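Local coordinates for periplasmic binding protein/LacI transcriptional regulator (Alkaliphilus metalliredigens, PDB 3CTP), which binds beta-D-xylulofuranose and probably acts as a LacI-type transcription factor that recognises regulatory DNA, at residues S60-M66 with V117-S123; V81-Y85 with I286-Y291; L109-Q113 with E130-I136; I136-A140 with L296-I301. Where two conformers were deposited one is given. Numbering follows the deposited sequence.

Interaction 1 of 4, residues S60-M66 with V117-S123; sequences SKTIGLM and VAGIIAS
In the parallel part of the mixed sheet of a Rossmann-like, periplasmic-binding-protein-type subdomain, strands 62-66 and 119-123 lie side by side, axes 4.7 Å apart and 14° from parallel. Gly64 pairs with Ile120 and Leu65 with Ile121, CA to CA 4.7 and 4.8 Å. Backbone bonds alternate, Gly64 N to Gly119 O (2.9 Å), Ile121 N to Gly64 O (2.8 Å) and Met66 N to Ile121 O (2.9 Å); Ser123 N to Met66 O, at 3.5 Å, is weak. At the irregular start, Ala118 N gives to Thr62 O (2.7 Å), one residue out of the regular register. On the other edge of 62-66, the NH and CO of Ile63 and Leu65 turn to strand 92-97, so the strand is served from both sides. Before it, Ser60 (chi1 t) makes an ST turn, its OG accepting from Thr62 N at 3.0 Å, while Thr62 OG1 bonds to Thr92. One face carries Ile63, Leu65 and Ile121, under helix 286-302; Leu65 CD1 lies 3.6 Å from Ile121 CG2. The other carries Met66, Ile120 and Ala122, facing helix 102-114. There Met66 (m, t, m) has CE 3.9 Å from Ile120 CG2 and 4.0 Å from Ala122 CB.

Interaction 2 of 4, residues V81-Y85 with I286-Y291; sequences VIEEY and IEALAY
Two helical segments, 81-85 and 286-291, cross at -48° with their axes 8.7 Å apart at closest approach. Both have regular alpha-helical backbone, and Ile82 sits opposite Ala290 with CA atoms only 4.8 Å apart; the small alanine lets the backbones come this close. The apolar contacts gather round that methyl group. Ala290 CB touches Val81 CG1 at 3.6 Å, Ile82 CG1 at 3.7 Å and Tyr85 CD1 at 3.8 Å, while Val81 (chi1 t) also puts CG2 3.9 Å from Ile286 CG2. This packing joins helix 73-88, which follows the first strand of the sheet, to helix 286-302, about 200 residues later, in the periplasmic-binding-protein-like fold of the LacI family. The sugar pocket lies near one end of the contact: Ile286 also packs on Phe74, a pocket residue, and its side chain is about 9 Å from the bound xylulofuranose. Aromatic contacts are made by Tyr85 (chi1 m) and Tyr291 (chi1 t). Their centroids are 5.8 Å apart and their planes at 76°, an offset edge-to-face pair in which Tyr291 turns its edge toward the face of Tyr85; Tyr291 CB adds a CH-pi contact, 4.0 Å from the Tyr85 ring centroid. The polar contribution is one short hydrogen bond, in which Tyr85 OH donates to Glu287 OE1 at 2.5 Å; Glu287 takes m at both chi1 and chi2 to bring its carboxylate there.

Interaction 3 of 4, residues L109-Q113 with E130-I136; sequences LEVLQ and EYANIDI
Leu109, with chi1 t and chi2 p, reaches from a regular helical turn into the loop 130-136. Both its methyls pack on Tyr131 and Ile134: CD2 stands almost on the ring normal of Tyr131, 4.0 Å from the centroid in a CH-pi contact, and also 3.7 Å from Glu130 CB, while CD1 meets Ile134 CD1 at 3.5 Å and Tyr131 CE1 at 3.8 Å. Tyr131 is m at chi1 with chi2 near -90°, which lays its ring beneath the leucine. Ile134 has an unusual chi1 of 93°, between wells, with chi2 t. One turn on, Gln113 is extended (chi1 and chi2 t), so NE2 comes 3.8 Å from Ile134 CA, and Ile136 (m, t) places CD1 3.6 Å from Gln113 CA. Residues 130-132 coil like a helix but lack its bonding pattern. The contact closes helix 102-114 against the connection between neighbouring parallel strands 119-123 and 138-141 of this alpha/beta fold. The polar ends have partners one turn earlier on the same helix: Glu130 forms a salt bridge with Lys106 and Tyr131 OH a hydrogen bond with Glu105. Residues 109-113 themselves thus meet 130-136 by apolar and CH-pi contact, without a hydrogen bond.

Interaction 4 of 4, residues I136-A140 with L296-I301; sequences IPVVA and LLIKII
Helix 296-301 packs across strand 138-140 as in an alpha/beta sandwich, where helices cover the faces of a mainly parallel sheet. It runs almost antiparallel to the strand, at 155°, with axes 8.2 Å apart at closest approach. Starting from Ile136, whose side chain leads away from the helix, the chain is extended into Pro137, which opens the contact. The pyrrolidine ring points at the helix: CB lies 3.5 Å from Ile300 CG2 and 4.0 Å from Leu297 CD1, and CG is 3.9 Å from Ile301 CG1. Its carbonyl bonds to Ile120 of the adjacent strand. Val138 turns its side chain to the opposite face, so it offers mainly backbone here, N being 4.1 Å from Leu297 CD1. With the alternation of a beta-strand, Val139 (chi1 m) comes back toward the helix, its CA 6.0 Å from that of Leu297; it also packs on Ile121 and Ile152 of the flanking strands. On the helix, Leu297 is t at chi1 and p at chi2, which brings its end in between Pro137 and Val139, and Ile300 is m at both angles. No hydrogen bond crosses. Val139 CG1 settles 3.9 Å from Leu297 CA and 4.1 Å from Leu297 CD1.

How the interactions relate
Interaction 1 is the buried centre, and its strand 119-123 is the sheet neighbour of strand 138-141 in interaction 4; interactions 2, 3 and 4 are partly buried. Interactions 2 and 4 both use helix 286-302, along one face of the sheet; Ile82 of interaction 2 reaches Ile121 and Leu65. On the other face, interaction 3 meets interaction 1 through Tyr131 and Leu109, and it shares Ile136 with interaction 4. The chemistry follows place: backbone bonds within the sheet, apolar contacts in interactions 3 and 4, and in interaction 2 an aromatic pair and a Tyr-Glu bond added to an apolar centre. Segments of interactions 1, 2 and 3 touch the second subunit, Glu83 bonding to its Tyr108; those of interaction 4 do not.

Interaction 1 of 4, residues S60-M66 with V117-S123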
loop_
_atom_site.group_PDB
_atom_site.type_symbol
_atom_site.label_atom_id
_atom_site.label_comp_id
_atom_site.label_asym_id
_atom_site.label_seq_id
_atom_site.Cartn_x
_atom_site.Cartn_y
_atom_site.Cartn_z
ATOM N N SER A 60 3.758 -28.787 -4.297
ATOM C CA SER A 60 3.773 -27.396 -3.778
ATOM C C SER A 60 2.485 -27.080 -3.020
ATOM O O SER A 60 1.384 -27.409 -3.469
ATOM C CB SER A 60 3.910 -26.404 -4.937
ATOM O OG SER A 60 3.733 -25.077 -4.479
ATOM N N LYS A 61 2.620 -26.433 -1.872
ATOM C CA LYS A 61 1.451 -25.876 -1.234
ATOM C C LYS A 61 1.536 -24.372 -1.295
ATOM O O LYS A 61 1.175 -23.701 -0.345
ATOM C CB LYS A 61 1.324 -26.353 0.218
ATOM C CG LYS A 61 1.182 -27.864 0.319
ATOM C CD LYS A 61 -0.131 -28.306 -0.314
ATOM C CE LYS A 61 -1.323 -28.066 0.619
ATOM N NZ LYS A 61 -2.481 -28.909 0.190
ATOM N N THR A 62 1.966 -23.840 -2.444
ATOM C CA THR A 62 2.022 -22.393 -2.621
ATOM C C THR A 62 1.212 -21.977 -3.843
ATOM O O THR A 62 1.223 -22.680 -4.875
ATOM C CB THR A 62 3.460 -21.896 -2.726
ATOM O OG1 THR A 62 4.153 -22.257 -1.516
ATOM C CG2 THR A 62 3.511 -20.366 -2.869
ATOM N N ILE A 63 0.493 -20.870 -3.691
ATOM C CA ILE A 63 -0.292 -20.268 -4.772
ATOM C C ILE A 63 0.370 -18.946 -5.147
ATOM O O ILE A 63 0.859 -18.220 -4.273
ATOM C CB ILE A 63 -1.712 -19.987 -4.282
ATOM C CG1 ILE A 63 -2.437 -21.320 -4.177
ATOM C CG2 ILE A 63 -2.434 -19.011 -5.226
ATOM C CD1 ILE A 63 -3.670 -21.307 -3.249
ATOM N N GLY A 64 0.430 -18.638 -6.435
ATOM C CA GLY A 64 0.988 -17.348 -6.853
ATOM C C GLY A 64 -0.143 -16.370 -7.044
ATOM O O GLY A 64 -1.117 -16.684 -7.740
ATOM N N LEU A 65 -0.059 -15.219 -6.405
ATOM C CA LEU A 65 -1.065 -14.172 -6.572
ATOM C C LEU A 65 -0.446 -13.022 -7.346
ATOM O O LEU A 65 0.487 -12.381 -6.852
ATOM C CB LEU A 65 -1.528 -13.646 -5.211
ATOM C CG LEU A 65 -2.395 -12.371 -5.194
ATOM C CD1 LEU A 65 -3.687 -12.573 -6.024
ATOM C CD2 LEU A 65 -2.773 -11.961 -3.785
ATOM N N MET A 66 -0.949 -12.762 -8.549
ATOM C CA MET A 66 -0.491 -11.616 -9.289
ATOM C C MET A 66 -1.322 -10.417 -8.905
ATOM O O MET A 66 -2.577 -10.477 -8.950
ATOM C CB MET A 66 -0.481 -11.926 -10.804
ATOM C CG MET A 66 0.798 -12.865 -11.140
ATOM S SD MET A 66 1.101 -13.188 -12.776
ATOM C CE MET A 66 -0.503 -13.801 -13.229
ATOM N N VAL A 117 4.171 -23.836 -8.728
ATOM C CA VAL A 117 3.132 -23.487 -7.743
ATOM C C VAL A 117 1.878 -24.305 -7.998
ATOM O O VAL A 117 1.664 -24.814 -9.107
ATOM C CB VAL A 117 2.819 -21.972 -7.740
ATOM C CG1 VAL A 117 4.084 -21.199 -7.384
ATOM C CG2 VAL A 117 2.248 -21.519 -9.093
ATOM N N ALA A 118 1.014 -24.415 -6.987
ATOM C CA ALA A 118 -0.154 -25.253 -7.109
ATOM C C ALA A 118 -1.232 -24.596 -7.949
ATOM O O ALA A 118 -2.069 -25.271 -8.545
ATOM C CB ALA A 118 -0.726 -25.563 -5.718
ATOM N N GLY A 119 -1.238 -23.268 -7.951
ATOM C CA GLY A 119 -2.275 -22.529 -8.672
ATOM C C GLY A 119 -1.878 -21.063 -8.765
ATOM O O GLY A 119 -0.973 -20.629 -8.075
ATOM N N ILE A 120 -2.549 -20.334 -9.652
ATOM C CA ILE A 120 -2.255 -18.923 -9.884
ATOM C C ILE A 120 -3.558 -18.130 -9.861
ATOM O O ILE A 120 -4.581 -18.580 -10.415
ATOM C CB ILE A 120 -1.597 -18.748 -11.265
ATOM C CG1 ILE A 120 -0.218 -19.435 -11.252
ATOM C CG2 ILE A 120 -1.488 -17.257 -11.654
ATOM C CD1 ILE A 120 0.494 -19.405 -12.652
ATOM N N ILE A 121 -3.523 -16.973 -9.207
ATOM C CA ILE A 121 -4.635 -16.013 -9.222
ATOM C C ILE A 121 -4.146 -14.842 -10.055
ATOM O O ILE A 121 -3.211 -14.161 -9.664
ATOM C CB ILE A 121 -4.986 -15.525 -7.787
ATOM C CG1 ILE A 121 -5.413 -16.715 -6.928
ATOM C CG2 ILE A 121 -6.099 -14.439 -7.850
ATOM C CD1 ILE A 121 -5.322 -16.425 -5.381
ATOM N N ALA A 122 -4.838 -14.567 -11.165
ATOM C CA ALA A 122 -4.414 -13.580 -12.161
ATOM C C ALA A 122 -5.294 -12.327 -12.134
ATOM O O ALA A 122 -6.434 -12.333 -12.630
ATOM C CB ALA A 122 -4.459 -14.232 -13.553
ATOM N N SER A 123 -4.765 -11.242 -11.570
ATOM C CA SER A 123 -5.567 -10.032 -11.367
ATOM C C SER A 123 -5.431 -9.061 -12.534
ATOM O O SER A 123 -4.309 -8.759 -12.995
ATOM C CB SER A 123 -5.222 -9.319 -10.027
ATOM O OG SER A 123 -5.377 -10.208 -8.942
#

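Interaction 2 of 4, residues V81-Y85 with I286-Y291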
loop_
_atom_site.group_PDB
_atom_site.type_symbol
_atom_site.label_atom_id
_atom_site.label_comp_id
_atom_site.label_asym_id
_atom_site.label_seq_id
_atom_site.Cartn_x
_atom_site.Cartn_y
_atom_site.Cartn_z
ATOM N N VAL A 81 -6.164 -10.579 2.719
ATOM C CA VAL A 81 -7.313 -11.440 3.015
ATOM C C VAL A 81 -7.244 -12.734 2.198
ATOM O O VAL A 81 -7.563 -13.811 2.688
ATOM C CB VAL A 81 -8.632 -10.684 2.821
ATOM C CG1 VAL A 81 -9.807 -11.593 3.135
ATOM C CG2 VAL A 81 -8.651 -9.430 3.721
ATOM N N ILE A 82 -6.811 -12.656 0.931
ATOM C CA ILE A 82 -6.588 -13.892 0.186
ATOM C C ILE A 82 -5.593 -14.786 0.935
ATOM O O ILE A 82 -5.763 -16.001 0.995
ATOM C CB ILE A 82 -6.072 -13.579 -1.219
ATOM C CG1 ILE A 82 -7.191 -12.910 -2.037
ATOM C CG2 ILE A 82 -5.646 -14.848 -1.918
ATOM C CD1 ILE A 82 -6.767 -12.387 -3.417
ATOM N N GLU A 83 -4.544 -14.186 1.510
ATOM C CA GLU A 83 -3.566 -15.000 2.233
ATOM C C GLU A 83 -4.233 -15.747 3.391
ATOM O O GLU A 83 -3.947 -16.925 3.627
ATOM C CB GLU A 83 -2.381 -14.160 2.728
ATOM C CG GLU A 83 -1.401 -15.021 3.544
ATOM C CD GLU A 83 0.049 -14.817 3.177
ATOM O OE1 GLU A 83 0.350 -14.055 2.228
ATOM O OE2 GLU A 83 0.897 -15.463 3.834
ATOM N N GLU A 84 -5.145 -15.087 4.083
ATOM C CA GLU A 84 -5.863 -15.736 5.200
ATOM C C GLU A 84 -6.678 -16.926 4.724
ATOM O O GLU A 84 -6.648 -18.017 5.335
ATOM C CB GLU A 84 -6.812 -14.743 5.877
ATOM C CG GLU A 84 -6.103 -13.621 6.612
ATOM C CD GLU A 84 -5.522 -14.041 7.971
ATOM O OE1 GLU A 84 -5.690 -15.212 8.411
ATOM O OE2 GLU A 84 -4.921 -13.158 8.612
ATOM N N TYR A 85 -7.467 -16.714 3.669
ATOM C CA TYR A 85 -8.262 -17.808 3.152
ATOM C C TYR A 85 -7.415 -18.932 2.578
ATOM O O TYR A 85 -7.785 -20.112 2.696
ATOM C CB TYR A 85 -9.321 -17.324 2.156
ATOM C CG TYR A 85 -10.474 -16.619 2.826
ATOM C CD1 TYR A 85 -10.543 -15.252 2.855
ATOM C CD2 TYR A 85 -11.490 -17.344 3.460
ATOM C CE1 TYR A 85 -11.599 -14.589 3.475
ATOM C CE2 TYR A 85 -12.562 -16.678 4.089
ATOM C CZ TYR A 85 -12.591 -15.302 4.095
ATOM O OH TYR A 85 -13.623 -14.608 4.705
ATOM N N ILE A 286 -14.329 -7.373 -0.003
ATOM C CA ILE A 286 -13.044 -8.059 -0.072
ATOM C C ILE A 286 -13.107 -9.460 0.543
ATOM O O ILE A 286 -12.536 -10.416 0.001
ATOM C CB ILE A 286 -11.943 -7.201 0.610
ATOM C CG1 ILE A 286 -11.689 -5.959 -0.268
ATOM C CG2 ILE A 286 -10.671 -7.995 0.772
ATOM C CD1 ILE A 286 -10.608 -4.982 0.284
ATOM N N GLU A 287 -13.777 -9.602 1.690
ATOM C CA GLU A 287 -13.829 -10.935 2.304
ATOM C C GLU A 287 -14.529 -11.941 1.385
ATOM O O GLU A 287 -14.058 -13.093 1.218
ATOM C CB GLU A 287 -14.525 -10.917 3.678
ATOM C CG GLU A 287 -13.716 -10.188 4.742
ATOM C CD GLU A 287 -12.642 -11.051 5.363
ATOM O OE1 GLU A 287 -12.787 -12.297 5.354
ATOM O OE2 GLU A 287 -11.660 -10.482 5.887
ATOM N N ALA A 288 -15.676 -11.557 0.822
ATOM C CA ALA A 288 -16.376 -12.474 -0.091
ATOM C C ALA A 288 -15.559 -12.747 -1.359
ATOM O O ALA A 288 -15.548 -13.879 -1.873
ATOM C CB ALA A 288 -17.757 -11.922 -0.472
ATOM N N LEU A 289 -14.907 -11.719 -1.900
ATOM C CA LEU A 289 -14.088 -11.927 -3.102
ATOM C C LEU A 289 -12.960 -12.905 -2.807
ATOM O O LEU A 289 -12.710 -13.828 -3.583
ATOM C CB LEU A 289 -13.469 -10.606 -3.563
ATOM C CG LEU A 289 -14.469 -9.618 -4.156
ATOM C CD1 LEU A 289 -13.830 -8.221 -4.200
ATOM C CD2 LEU A 289 -14.893 -10.060 -5.576
ATOM N N ALA A 290 -12.262 -12.688 -1.684
ATOM C CA ALA A 290 -11.113 -13.530 -1.353
ATOM C C ALA A 290 -11.546 -14.955 -1.078
ATOM O O ALA A 290 -10.914 -15.914 -1.521
ATOM C CB ALA A 290 -10.385 -12.931 -0.118
ATOM N N TYR A 291 -12.617 -15.110 -0.301
ATOM C CA TYR A 291 -13.162 -16.426 -0.036
ATOM C C TYR A 291 -13.461 -17.162 -1.337
ATOM O O TYR A 291 -13.093 -18.342 -1.518
ATOM C CB TYR A 291 -14.451 -16.309 0.808
ATOM C CG TYR A 291 -15.235 -17.604 0.909
ATOM C CD1 TYR A 291 -14.903 -18.554 1.843
ATOM C CD2 TYR A 291 -16.299 -17.861 0.054
ATOM C CE1 TYR A 291 -15.605 -19.757 1.927
ATOM C CE2 TYR A 291 -17.024 -19.058 0.144
ATOM C CZ TYR A 291 -16.661 -19.987 1.086
ATOM O OH TYR A 291 -17.371 -21.168 1.190
#

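Interaction 3 of 4, residues L109-Q113 with E130-I136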
loop_
_atom_site.group_PDB
_atom_site.type_symbol
_atom_site.label_atom_id
_atom_site.label_comp_id
_atom_site.label_asym_id
_atom_site.label_seq_id
_atom_site.Cartn_x
_atom_site.Cartn_y
_atom_site.Cartn_z
ATOM N N LEU A 109 4.181 -15.355 -15.084
ATOM C CA LEU A 109 3.516 -16.614 -15.415
ATOM C C LEU A 109 4.582 -17.679 -15.652
ATOM O O LEU A 109 4.459 -18.817 -15.191
ATOM C CB LEU A 109 2.631 -16.432 -16.650
ATOM C CG LEU A 109 1.795 -17.610 -17.153
ATOM C CD1 LEU A 109 0.814 -18.086 -16.091
ATOM C CD2 LEU A 109 1.071 -17.209 -18.431
ATOM N N GLU A 110 5.646 -17.314 -16.361
ATOM C CA GLU A 110 6.707 -18.286 -16.666
ATOM C C GLU A 110 7.460 -18.688 -15.387
ATOM O O GLU A 110 7.816 -19.850 -15.183
ATOM C CB GLU A 110 7.683 -17.715 -17.700
ATOM C CG GLU A 110 7.047 -17.467 -19.062
ATOM C CD GLU A 110 8.055 -16.985 -20.098
ATOM O OE1 GLU A 110 9.249 -16.837 -19.749
ATOM O OE2 GLU A 110 7.651 -16.762 -21.263
ATOM N N VAL A 111 7.724 -17.700 -14.541
ATOM C CA VAL A 111 8.453 -17.955 -13.307
ATOM C C VAL A 111 7.601 -18.810 -12.351
ATOM O O VAL A 111 8.096 -19.775 -11.753
ATOM C CB VAL A 111 8.854 -16.642 -12.644
ATOM C CG1 VAL A 111 9.476 -16.912 -11.294
ATOM C CG2 VAL A 111 9.828 -15.879 -13.550
ATOM N N LEU A 112 6.319 -18.481 -12.206
ATOM C CA LEU A 112 5.448 -19.300 -11.352
ATOM C C LEU A 112 5.351 -20.739 -11.858
ATOM O O LEU A 112 5.380 -21.689 -11.075
ATOM C CB LEU A 112 4.054 -18.662 -11.271
ATOM C CG LEU A 112 4.052 -17.354 -10.474
ATOM C CD1 LEU A 112 2.774 -16.540 -10.692
ATOM C CD2 LEU A 112 4.272 -17.664 -8.959
ATOM N N GLN A 113 5.214 -20.919 -13.168
ATOM C CA GLN A 113 5.196 -22.277 -13.746
ATOM C C GLN A 113 6.496 -23.031 -13.463
ATOM O O GLN A 113 6.481 -24.225 -13.131
ATOM C CB GLN A 113 4.968 -22.190 -15.262
ATOM C CG GLN A 113 5.286 -23.448 -16.039
ATOM C CD GLN A 113 5.024 -23.269 -17.524
ATOM O OE1 GLN A 113 5.956 -23.089 -18.311
ATOM N NE2 GLN A 113 3.752 -23.287 -17.908
ATOM N N GLU A 130 -1.006 -16.512 -23.566
ATOM C CA GLU A 130 -0.005 -17.104 -22.697
ATOM C C GLU A 130 -0.576 -18.158 -21.768
ATOM O O GLU A 130 0.140 -19.049 -21.313
ATOM C CB GLU A 130 0.688 -16.017 -21.877
ATOM C CG GLU A 130 1.694 -15.201 -22.670
ATOM C CD GLU A 130 1.083 -14.541 -23.894
ATOM O OE1 GLU A 130 -0.130 -14.231 -23.873
ATOM O OE2 GLU A 130 1.831 -14.310 -24.872
ATOM N N TYR A 131 -1.872 -18.062 -21.492
ATOM C CA TYR A 131 -2.498 -18.957 -20.531
ATOM C C TYR A 131 -2.970 -20.277 -21.127
ATOM O O TYR A 131 -3.300 -21.213 -20.389
ATOM C CB TYR A 131 -3.681 -18.252 -19.878
ATOM C CG TYR A 131 -3.244 -17.248 -18.846
ATOM C CD1 TYR A 131 -3.107 -17.619 -17.534
ATOM C CD2 TYR A 131 -2.958 -15.929 -19.196
ATOM C CE1 TYR A 131 -2.712 -16.722 -16.563
ATOM C CE2 TYR A 131 -2.575 -15.021 -18.236
ATOM C CZ TYR A 131 -2.446 -15.436 -16.914
ATOM O OH TYR A 131 -2.048 -14.579 -15.916
ATOM N N ALA A 132 -2.991 -20.348 -22.456
ATOM C CA ALA A 132 -3.648 -21.452 -23.152
ATOM C C ALA A 132 -2.964 -22.797 -22.935
ATOM O O ALA A 132 -3.615 -23.843 -22.912
ATOM C CB ALA A 132 -3.750 -21.142 -24.649
ATOM N N ASN A 133 -1.649 -22.773 -22.780
ATOM C CA ASN A 133 -0.898 -24.009 -22.653
ATOM C C ASN A 133 -0.478 -24.303 -21.219
ATOM O O ASN A 133 -0.308 -25.464 -20.838
ATOM C CB ASN A 133 0.317 -23.965 -23.580
ATOM C CG ASN A 133 0.702 -22.548 -23.958
ATOM O OD1 ASN A 133 1.065 -22.276 -25.107
ATOM N ND2 ASN A 133 0.601 -21.625 -22.996
ATOM N N ILE A 134 -0.315 -23.256 -20.419
ATOM C CA ILE A 134 0.123 -23.463 -19.052
ATOM C C ILE A 134 -0.751 -24.571 -18.497
ATOM O O ILE A 134 -1.930 -24.663 -18.834
ATOM C CB ILE A 134 0.054 -22.177 -18.210
ATOM C CG1 ILE A 134 -1.274 -22.068 -17.467
ATOM C CG2 ILE A 134 0.288 -20.953 -19.088
ATOM C CD1 ILE A 134 -1.300 -20.908 -16.487
ATOM N N ASP A 135 -0.163 -25.447 -17.696
ATOM C CA ASP A 135 -0.878 -26.605 -17.195
ATOM C C ASP A 135 -0.983 -26.501 -15.682
ATOM O O ASP A 135 -0.674 -27.442 -14.952
ATOM C CB ASP A 135 -0.134 -27.882 -17.583
ATOM C CG ASP A 135 -0.985 -29.114 -17.422
ATOM O OD1 ASP A 135 -1.269 -29.776 -18.443
ATOM O OD2 ASP A 135 -1.383 -29.409 -16.277
ATOM N N ILE A 136 -1.407 -25.336 -15.221
ATOM C CA ILE A 136 -1.498 -25.051 -13.800
ATOM C C ILE A 136 -2.848 -24.384 -13.622
ATOM O O ILE A 136 -3.252 -23.592 -14.475
ATOM C CB ILE A 136 -0.393 -24.072 -13.360
ATOM C CG1 ILE A 136 0.980 -24.754 -13.389
ATOM C CG2 ILE A 136 -0.651 -23.565 -11.956
ATOM C CD1 ILE A 136 2.112 -23.853 -12.898
#

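Interaction 4 of 4, residues I136-A140 with L296-I301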
loop_
_atom_site.group_PDB
_atom_site.type_symbol
_atom_site.label_atom_id
_atom_site.label_comp_id
_atom_site.label_asym_id
_atom_site.label_seq_id
_atom_site.Cartn_x
_atom_site.Cartn_y
_atom_site.Cartn_z
ATOM N N ILE A 136 -1.407 -25.336 -15.221
ATOM C CA ILE A 136 -1.498 -25.051 -13.800
ATOM C C ILE A 136 -2.848 -24.384 -13.622
ATOM O O ILE A 136 -3.252 -23.592 -14.475
ATOM C CB ILE A 136 -0.393 -24.072 -13.360
ATOM C CG1 ILE A 136 0.980 -24.754 -13.389
ATOM C CG2 ILE A 136 -0.651 -23.565 -11.956
ATOM C CD1 ILE A 136 2.112 -23.853 -12.898
ATOM N N PRO A 137 -3.564 -24.711 -12.542
ATOM C CA PRO A 137 -4.875 -24.088 -12.308
ATOM C C PRO A 137 -4.773 -22.573 -12.181
ATOM O O PRO A 137 -3.860 -22.066 -11.508
ATOM C CB PRO A 137 -5.310 -24.680 -10.958
ATOM C CG PRO A 137 -4.622 -26.071 -10.954
ATOM C CD PRO A 137 -3.289 -25.833 -11.617
ATOM N N VAL A 138 -5.716 -21.870 -12.800
ATOM C CA VAL A 138 -5.747 -20.406 -12.766
ATOM C C VAL A 138 -7.184 -19.959 -12.529
ATOM O O VAL A 138 -8.122 -20.541 -13.107
ATOM C CB VAL A 138 -5.324 -19.785 -14.143
ATOM C CG1 VAL A 138 -5.522 -18.258 -14.133
ATOM C CG2 VAL A 138 -3.883 -20.130 -14.476
ATOM N N VAL A 139 -7.371 -18.950 -11.676
ATOM C CA VAL A 139 -8.615 -18.180 -11.640
ATOM C C VAL A 139 -8.260 -16.705 -11.833
ATOM O O VAL A 139 -7.119 -16.303 -11.564
ATOM C CB VAL A 139 -9.428 -18.353 -10.359
ATOM C CG1 VAL A 139 -9.834 -19.821 -10.208
ATOM C CG2 VAL A 139 -8.645 -17.884 -9.109
ATOM N N ALA A 140 -9.211 -15.917 -12.339
ATOM C CA ALA A 140 -8.906 -14.517 -12.705
ATOM C C ALA A 140 -9.731 -13.579 -11.866
ATOM O O ALA A 140 -10.894 -13.863 -11.587
ATOM C CB ALA A 140 -9.253 -14.272 -14.170
ATOM N N LEU A 296 -12.747 -21.394 -5.296
ATOM C CA LEU A 296 -12.819 -21.869 -6.683
ATOM C C LEU A 296 -11.452 -22.378 -7.146
ATOM O O LEU A 296 -11.356 -23.406 -7.830
ATOM C CB LEU A 296 -13.309 -20.755 -7.602
ATOM C CG LEU A 296 -14.733 -20.309 -7.315
ATOM C CD1 LEU A 296 -15.095 -19.072 -8.141
ATOM C CD2 LEU A 296 -15.717 -21.467 -7.640
ATOM N N LEU A 297 -10.382 -21.669 -6.798
ATOM C CA LEU A 297 -9.064 -22.164 -7.211
ATOM C C LEU A 297 -8.812 -23.558 -6.628
ATOM O O LEU A 297 -8.280 -24.452 -7.310
ATOM C CB LEU A 297 -7.953 -21.169 -6.777
ATOM C CG LEU A 297 -6.542 -21.557 -7.229
ATOM C CD1 LEU A 297 -6.464 -21.595 -8.747
ATOM C CD2 LEU A 297 -5.524 -20.559 -6.636
ATOM N N ILE A 298 -9.208 -23.774 -5.380
ATOM C CA ILE A 298 -8.987 -25.082 -4.768
ATOM C C ILE A 298 -9.823 -26.172 -5.477
ATOM O O ILE A 298 -9.381 -27.316 -5.636
ATOM C CB ILE A 298 -9.319 -25.049 -3.277
ATOM C CG1 ILE A 298 -8.266 -24.280 -2.486
ATOM C CG2 ILE A 298 -9.513 -26.475 -2.725
ATOM C CD1 ILE A 298 -6.892 -24.751 -2.715
ATOM N N LYS A 299 -11.022 -25.819 -5.928
ATOM C CA LYS A 299 -11.788 -26.796 -6.746
ATOM C C LYS A 299 -11.027 -27.201 -7.994
ATOM O O LYS A 299 -10.961 -28.401 -8.344
ATOM C CB LYS A 299 -13.160 -26.231 -7.162
ATOM C CG LYS A 299 -14.136 -26.149 -6.043
ATOM C CD LYS A 299 -15.506 -25.733 -6.593
ATOM C CE LYS A 299 -16.352 -25.142 -5.501
ATOM N NZ LYS A 299 -16.730 -26.184 -4.536
ATOM N N ILE A 300 -10.459 -26.222 -8.690
ATOM C CA ILE A 300 -9.717 -26.519 -9.901
ATOM C C ILE A 300 -8.483 -27.355 -9.529
ATOM O O ILE A 300 -8.187 -28.354 -10.181
ATOM C CB ILE A 300 -9.285 -25.262 -10.696
ATOM C CG1 ILE A 300 -10.477 -24.355 -11.052
ATOM C CG2 ILE A 300 -8.535 -25.657 -11.978
ATOM C CD1 ILE A 300 -11.488 -25.024 -11.943
ATOM N N ILE A 301 -7.769 -26.955 -8.472
ATOM C CA ILE A 301 -6.586 -27.718 -8.075
ATOM C C ILE A 301 -6.920 -29.175 -7.807
ATOM O O ILE A 301 -6.159 -30.084 -8.187
ATOM C CB ILE A 301 -5.925 -27.097 -6.816
ATOM C CG1 ILE A 301 -5.282 -25.753 -7.171
ATOM C CG2 ILE A 301 -4.929 -28.105 -6.171
ATOM C CD1 ILE A 301 -4.837 -24.965 -5.912
#